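Long-range contacts in putative sugar kinase PH1459 (Pyrococcus horikoshii, PDB 3EWM), which probably phosphorylates a sugar, perhaps fructose, with ATP as the phosphate donor: residues I214-K219 with V229-S234; S51-V56 with F110-N115; D13-E18 with E29-G34. One frame throughout, in Å; residues are numbered along the deposited sequence.

Contact 1. Residues I214-K219 with V229-S234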
loop_
_atom_site.group_PDB
_atom_site.type_symbol
_atom_site.label_atom_id
_atom_site.label_comp_id
_atom_site.label_asym_id
_atom_site.label_seq_id
_atom_site.Cartn_x
_atom_site.Cartn_y
_atom_site.Cartn_z
ATOM N N ILE A 214 -31.710 -5.846 3.441
ATOM C CA ILE A 214 -31.379 -4.474 3.764
ATOM C C ILE A 214 -30.893 -4.457 5.196
ATOM O O ILE A 214 -31.636 -4.814 6.109
ATOM C CB ILE A 214 -32.579 -3.479 3.575
ATOM C CG1 ILE A 214 -33.067 -3.436 2.116
ATOM C CG2 ILE A 214 -32.185 -2.073 4.014
ATOM C CD1 ILE A 214 -31.979 -3.261 1.052
ATOM N N THR A 215 -29.644 -4.044 5.380
ATOM C CA THR A 215 -29.062 -3.970 6.704
ATOM C C THR A 215 -29.415 -2.638 7.378
ATOM O O THR A 215 -29.446 -1.572 6.746
ATOM C CB THR A 215 -27.534 -4.198 6.663
ATOM O OG1 THR A 215 -26.917 -3.202 5.832
ATOM C CG2 THR A 215 -27.214 -5.599 6.100
ATOM N N LEU A 216 -29.699 -2.715 8.671
ATOM C CA LEU A 216 -30.035 -1.517 9.429
ATOM C C LEU A 216 -29.002 -1.281 10.540
ATOM O O LEU A 216 -29.311 -0.732 11.596
ATOM C CB LEU A 216 -31.491 -1.604 9.931
ATOM C CG LEU A 216 -32.559 -2.174 8.968
ATOM C CD1 LEU A 216 -33.848 -2.565 9.685
ATOM C CD2 LEU A 216 -32.886 -1.260 7.763
ATOM N N GLY A 217 -27.760 -1.683 10.267
ATOM C CA GLY A 217 -26.650 -1.553 11.208
ATOM C C GLY A 217 -26.798 -2.466 12.420
ATOM O O GLY A 217 -27.116 -3.648 12.276
ATOM N N PRO A 218 -26.557 -1.914 13.630
ATOM C CA PRO A 218 -26.808 -2.612 14.903
ATOM C C PRO A 218 -28.269 -3.001 15.143
ATOM O O PRO A 218 -28.520 -3.966 15.864
ATOM C CB PRO A 218 -26.346 -1.594 15.962
ATOM C CG PRO A 218 -25.353 -0.716 15.223
ATOM C CD PRO A 218 -25.955 -0.582 13.851
ATOM N N LYS A 219 -29.215 -2.270 14.551
ATOM C CA LYS A 219 -30.652 -2.519 14.759
ATOM C C LYS A 219 -31.127 -3.857 14.178
ATOM O O LYS A 219 -32.141 -4.411 14.604
ATOM C CB LYS A 219 -31.484 -1.392 14.160
ATOM C CG LYS A 219 -31.190 -0.020 14.749
ATOM C CD LYS A 219 -32.250 0.988 14.334
ATOM C CE LYS A 219 -31.797 2.423 14.615
ATOM N NZ LYS A 219 -31.035 3.024 13.481
ATOM N N VAL A 229 -41.969 -8.199 3.354
ATOM C CA VAL A 229 -40.876 -7.673 4.164
ATOM C C VAL A 229 -40.834 -8.448 5.482
ATOM O O VAL A 229 -41.833 -8.499 6.203
ATOM C CB VAL A 229 -41.056 -6.161 4.423
ATOM C CG1 VAL A 229 -39.949 -5.615 5.297
ATOM C CG2 VAL A 229 -41.109 -5.404 3.115
ATOM N N VAL A 230 -39.698 -9.088 5.765
ATOM C CA VAL A 230 -39.455 -9.721 7.065
ATOM C C VAL A 230 -38.415 -8.904 7.819
ATOM O O VAL A 230 -37.240 -8.840 7.420
ATOM C CB VAL A 230 -38.995 -11.194 6.929
ATOM C CG1 VAL A 230 -38.522 -11.759 8.290
ATOM C CG2 VAL A 230 -40.114 -12.054 6.335
ATOM N N ASP A 231 -38.843 -8.249 8.893
ATOM C CA ASP A 231 -37.897 -7.521 9.709
ATOM C C ASP A 231 -37.283 -8.421 10.760
ATOM O O ASP A 231 -37.988 -9.167 11.441
ATOM C CB ASP A 231 -38.496 -6.231 10.291
ATOM C CG ASP A 231 -38.259 -5.026 9.378
ATOM O OD1 ASP A 231 -37.469 -4.126 9.735
ATOM O OD2 ASP A 231 -38.827 -4.997 8.274
ATOM N N VAL A 232 -35.957 -8.370 10.858
ATOM C CA VAL A 232 -35.219 -9.176 11.819
ATOM C C VAL A 232 -34.440 -8.246 12.749
ATOM O O VAL A 232 -33.332 -7.813 12.407
ATOM C CB VAL A 232 -34.257 -10.184 11.120
ATOM C CG1 VAL A 232 -33.669 -11.154 12.143
ATOM C CG2 VAL A 232 -34.977 -10.974 10.004
ATOM N N PRO A 233 -35.020 -7.910 13.926
ATOM C CA PRO A 233 -34.259 -7.079 14.846
ATOM C C PRO A 233 -33.074 -7.850 15.380
ATOM O O PRO A 233 -33.115 -9.078 15.477
ATOM C CB PRO A 233 -35.253 -6.764 15.979
ATOM C CG PRO A 233 -36.325 -7.762 15.871
ATOM C CD PRO A 233 -36.362 -8.244 14.445
ATOM N N SER A 234 -32.011 -7.131 15.696
ATOM C CA SER A 234 -30.804 -7.767 16.185
ATOM C C SER A 234 -31.017 -8.333 17.579
ATOM O O SER A 234 -31.868 -7.867 18.346
ATOM C CB SER A 234 -29.646 -6.786 16.185
ATOM O OG SER A 234 -30.026 -5.624 16.893
#
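Polar bonds between S234 and the carbonyls of P218 and K219 carry most of this surface contact. The hydroxyl of S234 donates to P218; its OG lies 2.5 Å from P218 O, a separation so short that its exact value is doubtful. With chi1 at 53°, OG sits between the backbone N and the carbonyl carbon of its own residue, on the side that meets P218. One residue on, the backbone bond runs from S234 N to K219 O at 2.9 Å with an N-H...O angle of 156°, the donor standing well above the carbonyl plane. A CA-H...O contact adds to it: P233 CA lies 3.4 Å from K219 O, so adjacent groups of one chain share this acceptor.

The contact closes off a three-stranded antiparallel meander at one edge of the large ribokinase-type sheet. Strands 211-215 and 228-233 flank strand 220-225, and the two segments meet just before that middle strand begins, where K219 leads into it and S234 follows the last strand. The link between the first two strands is a tight turn: G217 and P218 have backbone angles close to type II', and K219 N makes a weak bond to L216 O. This turn lies between T215 and G220, both of which bind ATP.

Side-chain packing is slight: the methyl CD1 of L216 approaches the carboxylate, 3.9 Å from D231 OD1, and the two side chains cross at about a right angle. The carboxylate of D231 has its main partner in R222, to which OD2 forms a salt bridge, and L216 packs on that same arginine. On strand 228-233, V232 turns instead to helix 265-279, touching K270 and N273.

Contact 2. Residues S51-V56 with F110-N115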
loop_
_atom_site.group_PDB
_atom_site.type_symbol
_atom_site.label_atom_id
_atom_site.label_comp_id
_atom_site.label_asym_id
_atom_site.label_seq_id
_atom_site.Cartn_x
_atom_site.Cartn_y
_atom_site.Cartn_z
ATOM N N SER A 51 -15.103 -20.843 -3.004
ATOM C CA SER A 51 -14.009 -20.528 -3.911
ATOM C C SER A 51 -13.951 -19.033 -4.091
ATOM O O SER A 51 -14.981 -18.363 -4.167
ATOM C CB SER A 51 -14.237 -21.148 -5.293
ATOM O OG SER A 51 -14.126 -22.547 -5.261
ATOM N N LEU A 52 -12.740 -18.504 -4.165
ATOM C CA LEU A 52 -12.564 -17.095 -4.393
ATOM C C LEU A 52 -11.803 -16.871 -5.682
ATOM O O LEU A 52 -10.742 -17.449 -5.912
ATOM C CB LEU A 52 -11.842 -16.440 -3.210
ATOM C CG LEU A 52 -11.511 -14.948 -3.366
ATOM C CD1 LEU A 52 -12.789 -14.089 -3.409
ATOM C CD2 LEU A 52 -10.601 -14.531 -2.222
ATOM N N ILE A 53 -12.377 -16.040 -6.529
ATOM C CA ILE A 53 -11.719 -15.617 -7.742
ATOM C C ILE A 53 -11.249 -14.203 -7.518
ATOM O O ILE A 53 -12.040 -13.294 -7.257
ATOM C CB ILE A 53 -12.663 -15.698 -8.952
ATOM C CG1 ILE A 53 -12.942 -17.171 -9.281
ATOM C CG2 ILE A 53 -12.069 -14.913 -10.180
ATOM C CD1 ILE A 53 -14.303 -17.382 -9.887
ATOM N N SER A 54 -9.941 -14.025 -7.613
ATOM C CA SER A 54 -9.340 -12.746 -7.383
ATOM C C SER A 54 -7.950 -12.726 -7.996
ATOM O O SER A 54 -7.565 -13.639 -8.750
ATOM C CB SER A 54 -9.281 -12.426 -5.891
ATOM O OG SER A 54 -8.993 -11.052 -5.732
ATOM N N LYS A 55 -7.195 -11.683 -7.672
ATOM C CA LYS A 55 -5.881 -11.538 -8.247
ATOM C C LYS A 55 -5.039 -10.827 -7.222
ATOM O O LYS A 55 -5.462 -9.808 -6.655
ATOM C CB LYS A 55 -5.948 -10.726 -9.553
ATOM C CG LYS A 55 -4.782 -10.999 -10.499
ATOM C CD LYS A 55 -5.005 -10.316 -11.826
ATOM C CE LYS A 55 -3.822 -10.512 -12.761
ATOM N NZ LYS A 55 -4.074 -9.895 -14.093
ATOM N N VAL A 56 -3.867 -11.391 -6.956
ATOM C CA VAL A 56 -2.919 -10.778 -6.011
ATOM C C VAL A 56 -1.611 -10.554 -6.752
ATOM O O VAL A 56 -1.446 -11.006 -7.890
ATOM C CB VAL A 56 -2.687 -11.671 -4.753
ATOM C CG1 VAL A 56 -3.959 -11.766 -3.910
ATOM C CG2 VAL A 56 -2.210 -13.066 -5.148
ATOM N N PHE A 110 -7.581 -5.231 -9.100
ATOM C CA PHE A 110 -8.216 -4.325 -10.063
ATOM C C PHE A 110 -7.738 -4.575 -11.495
ATOM O O PHE A 110 -8.255 -3.972 -12.436
ATOM C CB PHE A 110 -7.959 -2.864 -9.689
ATOM C CG PHE A 110 -8.899 -2.302 -8.656
ATOM C CD1 PHE A 110 -10.274 -2.496 -8.755
ATOM C CD2 PHE A 110 -8.406 -1.525 -7.602
ATOM C CE1 PHE A 110 -11.143 -1.949 -7.829
ATOM C CE2 PHE A 110 -9.285 -0.950 -6.668
ATOM C CZ PHE A 110 -10.647 -1.165 -6.782
ATOM N N ASN A 111 -6.808 -5.515 -11.654
ATOM C CA ASN A 111 -6.203 -5.841 -12.944
ATOM C C ASN A 111 -6.633 -7.206 -13.531
ATOM O O ASN A 111 -5.866 -7.845 -14.254
ATOM C CB ASN A 111 -4.675 -5.810 -12.788
ATOM C CG ASN A 111 -3.951 -5.560 -14.094
ATOM O OD1 ASN A 111 -4.454 -4.857 -14.979
ATOM N ND2 ASN A 111 -2.741 -6.099 -14.204
HETATM N N MSE A 112 -7.853 -7.658 -13.228
HETATM C CA MSE A 112 -8.327 -8.939 -13.744
HETATM C C MSE A 112 -8.797 -8.818 -15.176
HETATM O O MSE A 112 -9.524 -7.900 -15.525
HETATM C CB MSE A 112 -9.455 -9.498 -12.876
HETATM C CG MSE A 112 -8.939 -10.106 -11.595
HETATM SE SE MSE A 112 -10.347 -11.036 -10.636
HETATM C CE MSE A 112 -10.920 -9.497 -9.707
ATOM N N THR A 113 -8.361 -9.746 -16.010
ATOM C CA THR A 113 -8.865 -9.817 -17.369
ATOM C C THR A 113 -9.586 -11.144 -17.498
ATOM O O THR A 113 -9.519 -11.999 -16.602
ATOM C CB THR A 113 -7.720 -9.712 -18.412
ATOM O OG1 THR A 113 -6.777 -10.752 -18.164
ATOM C CG2 THR A 113 -7.000 -8.359 -18.308
ATOM N N LEU A 114 -10.271 -11.338 -18.613
ATOM C CA LEU A 114 -11.010 -12.573 -18.828
ATOM C C LEU A 114 -10.147 -13.830 -18.742
ATOM O O LEU A 114 -10.618 -14.858 -18.289
ATOM C CB LEU A 114 -11.744 -12.525 -20.152
ATOM C CG LEU A 114 -12.911 -11.550 -20.115
ATOM C CD1 LEU A 114 -13.384 -11.257 -21.532
ATOM C CD2 LEU A 114 -14.050 -12.099 -19.246
ATOM N N ASN A 115 -8.890 -13.720 -19.162
ATOM C CA ASN A 115 -7.930 -14.819 -19.048
ATOM C C ASN A 115 -7.679 -15.252 -17.612
ATOM O O ASN A 115 -7.299 -16.389 -17.391
ATOM C CB ASN A 115 -6.594 -14.416 -19.658
ATOM C CG ASN A 115 -6.754 -13.722 -20.958
ATOM O OD1 ASN A 115 -6.688 -12.487 -21.024
ATOM N ND2 ASN A 115 -7.013 -14.488 -22.005
#
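N111 and M112 meet K55 where a loop passes against strand 49-57 of the central alpha/beta sheet of the ribokinase fold, just ahead of helix 119-124. N111 offers its backbone O to K55 NZ at 2.7 Å; the ammonium stands 40° out of the carbonyl plane. CG of K55 is anti to the backbone N (chi1 -156°), and from there the chain stays extended, passing alongside the carbonyl, with CD 3.6 Å from N111 O. NZ also forms a salt bridge with D116, while the side chain of N111 turns its ND2 to D82. An alanine at K55 would probably leave the N111 carbonyl and the D116 carboxylate without the cation that joins them, letting the loop shift from the strand.

M112, a selenomethionine, comes next: its CG packs 3.7 Å from K55 CB, and SE lies 3.8 Å from S54 CA, with a looser apolar approach of 4.3 Å to I53 CG2. Its backbone N and O are hydrogen-bonded to the hydroxyls of S140 and T143, respectively. Last comes T113, whose backbone N donates to D116 OD2, the same oxygen that pairs with K55 NZ.

Contact 3. Residues D13-E18 with E29-G34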
loop_
_atom_site.group_PDB
_atom_site.type_symbol
_atom_site.label_atom_id
_atom_site.label_comp_id
_atom_site.label_asym_id
_atom_site.label_seq_id
_atom_site.Cartn_x
_atom_site.Cartn_y
_atom_site.Cartn_z
ATOM N N ASP A 13 -5.555 -5.839 4.595
ATOM C CA ASP A 13 -6.023 -4.756 5.439
ATOM C C ASP A 13 -4.901 -4.436 6.396
ATOM O O ASP A 13 -4.438 -5.299 7.154
ATOM C CB ASP A 13 -7.259 -5.144 6.257
ATOM C CG ASP A 13 -8.547 -5.073 5.463
ATOM O OD1 ASP A 13 -8.588 -4.378 4.441
ATOM O OD2 ASP A 13 -9.532 -5.692 5.887
ATOM N N LEU A 14 -4.462 -3.193 6.366
ATOM C CA LEU A 14 -3.510 -2.731 7.365
ATOM C C LEU A 14 -4.319 -1.940 8.362
ATOM O O LEU A 14 -4.775 -0.839 8.090
ATOM C CB LEU A 14 -2.402 -1.926 6.718
ATOM C CG LEU A 14 -1.541 -2.948 5.964
ATOM C CD1 LEU A 14 -1.161 -2.439 4.573
ATOM C CD2 LEU A 14 -0.349 -3.353 6.795
ATOM N N ILE A 15 -4.571 -2.562 9.502
ATOM C CA ILE A 15 -5.558 -2.012 10.419
ATOM C C ILE A 15 -4.888 -1.257 11.539
ATOM O O ILE A 15 -4.124 -1.837 12.313
ATOM C CB ILE A 15 -6.450 -3.111 10.996
ATOM C CG1 ILE A 15 -7.058 -3.903 9.828
ATOM C CG2 ILE A 15 -7.546 -2.506 11.871
ATOM C CD1 ILE A 15 -8.172 -4.751 10.187
ATOM N N SER A 16 -5.207 0.029 11.612
ATOM C CA SER A 16 -4.765 0.892 12.701
ATOM C C SER A 16 -4.987 0.180 14.025
ATOM O O SER A 16 -6.070 -0.342 14.307
ATOM C CB SER A 16 -5.524 2.208 12.710
ATOM O OG SER A 16 -5.425 2.900 11.467
ATOM N N VAL A 17 -3.937 0.161 14.830
ATOM C CA VAL A 17 -3.975 -0.484 16.121
ATOM C C VAL A 17 -4.397 0.520 17.204
ATOM O O VAL A 17 -4.800 0.134 18.308
ATOM C CB VAL A 17 -2.605 -1.155 16.397
ATOM C CG1 VAL A 17 -2.317 -1.224 17.843
ATOM C CG2 VAL A 17 -2.608 -2.558 15.796
ATOM N N GLU A 18 -4.315 1.800 16.875
ATOM C CA GLU A 18 -4.753 2.856 17.776
ATOM C C GLU A 18 -5.774 3.761 17.116
ATOM O O GLU A 18 -5.994 3.705 15.900
ATOM C CB GLU A 18 -3.562 3.676 18.248
ATOM C CG GLU A 18 -2.842 4.380 17.115
ATOM C CD GLU A 18 -1.540 4.963 17.555
ATOM O OE1 GLU A 18 -1.380 5.204 18.782
ATOM O OE2 GLU A 18 -0.677 5.175 16.685
ATOM N N GLU A 29 -1.748 -3.393 12.059
ATOM C CA GLU A 29 -1.822 -4.836 11.994
ATOM C C GLU A 29 -2.224 -5.320 10.598
ATOM O O GLU A 29 -3.201 -4.831 10.015
ATOM C CB GLU A 29 -2.856 -5.326 12.992
ATOM C CG GLU A 29 -2.294 -6.138 14.110
ATOM C CD GLU A 29 -3.354 -6.977 14.775
ATOM O OE1 GLU A 29 -4.402 -6.418 15.119
ATOM O OE2 GLU A 29 -3.149 -8.205 14.918
ATOM N N LYS A 30 -1.491 -6.307 10.095
ATOM C CA LYS A 30 -1.732 -6.866 8.773
ATOM C C LYS A 30 -2.718 -8.024 8.889
ATOM O O LYS A 30 -2.522 -8.956 9.673
ATOM C CB LYS A 30 -0.410 -7.319 8.132
ATOM C CG LYS A 30 -0.523 -8.358 7.007
ATOM C CD LYS A 30 0.814 -8.472 6.236
ATOM C CE LYS A 30 1.166 -9.931 5.921
ATOM N NZ LYS A 30 1.406 -10.755 7.173
ATOM N N HIS A 31 -3.784 -7.952 8.107
ATOM C CA HIS A 31 -4.792 -9.018 8.100
ATOM C C HIS A 31 -5.275 -9.217 6.679
ATOM O O HIS A 31 -5.160 -8.301 5.856
ATOM C CB HIS A 31 -5.994 -8.639 8.956
ATOM C CG HIS A 31 -5.684 -8.479 10.409
ATOM N ND1 HIS A 31 -5.560 -9.553 11.269
ATOM C CD2 HIS A 31 -5.491 -7.369 11.161
ATOM C CE1 HIS A 31 -5.294 -9.106 12.489
ATOM N NE2 HIS A 31 -5.248 -7.785 12.448
ATOM N N PRO A 32 -5.847 -10.396 6.391
ATOM C CA PRO A 32 -6.482 -10.580 5.090
ATOM C C PRO A 32 -7.815 -9.866 5.039
ATOM O O PRO A 32 -8.546 -9.859 6.014
ATOM C CB PRO A 32 -6.707 -12.090 4.999
ATOM C CG PRO A 32 -6.081 -12.687 6.210
ATOM C CD PRO A 32 -5.936 -11.608 7.224
ATOM N N GLY A 33 -8.107 -9.241 3.907
ATOM C CA GLY A 33 -9.342 -8.515 3.765
ATOM C C GLY A 33 -9.900 -8.555 2.366
ATOM O O GLY A 33 -9.358 -9.232 1.457
ATOM N N GLY A 34 -10.982 -7.796 2.211
ATOM C CA GLY A 34 -11.723 -7.697 0.971
ATOM C C GLY A 34 -13.012 -8.426 1.237
ATOM O O GLY A 34 -12.993 -9.605 1.588
HETATM O O HOH W 1 -11.710 -6.289 4.708
HETATM O O HOH W 2 -8.887 -7.724 7.666
#
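D13, L14 and I15 pair with H31, K30 and E29 as the two antiparallel strands of a beta hairpin, in the small four-stranded sheet beside the main domain. D13 and H31 exchange two backbone bonds, D13 N to H31 O at 2.8 Å and H31 N to D13 O at 2.9 Å; I15 and E29 do the same, with I15 N to E29 O the shorter at 2.7 Å and nearly straight (176°). Between them, L14 and K30 form the non-hydrogen-bonded pair. The side chains of D13, I15, E29 and H31 share one face. There I15 lies across H31 at about a right angle, its CD1 3.9 Å from H31 CD2, and past the last pair V17 CG2 rests 3.9 Å from E29 CB. On the other face L14 and K30 cross, and NZ of K30 leads away to the backbone oxygens of K23 and V25 of the second subunit.

At the other end, D13 OD2 accepts from two waters, which bridge it to P32 O and to G34 N, at the N-cap of helix 35-45. The same oxygen lies 3.5 Å from G33 CA, where a side-chain CB would collide with it. E29 also joins an antiparallel ladder with a strand of the second subunit, so the sheet continues through the dimer, consistent with the beta-clasp lid of ribokinase-like sugar kinases.

From the N terminus, contact 3 comes first and closes the short hairpin of strands 11-16 and 27-33 in the lid sheet. Contact 2 follows, closing a much longer excursion of 53 residues that includes helix 60-71, strand 79-82 and the remaining two lid strands, 88-93 and 100-103. Contact 1 comes last, returning the chain after only nine residues near the opposite edge of the large sheet. The three follow in series, with no nesting or crossing. Contacts 1 and 2 both reach the large sheet, contact 2 by tying the loop ahead of helix 119-124 to strand 49-57; their centres lie 33 Å apart, whereas contact 3 approaches contact 2 to about 7 Å between nearest atoms.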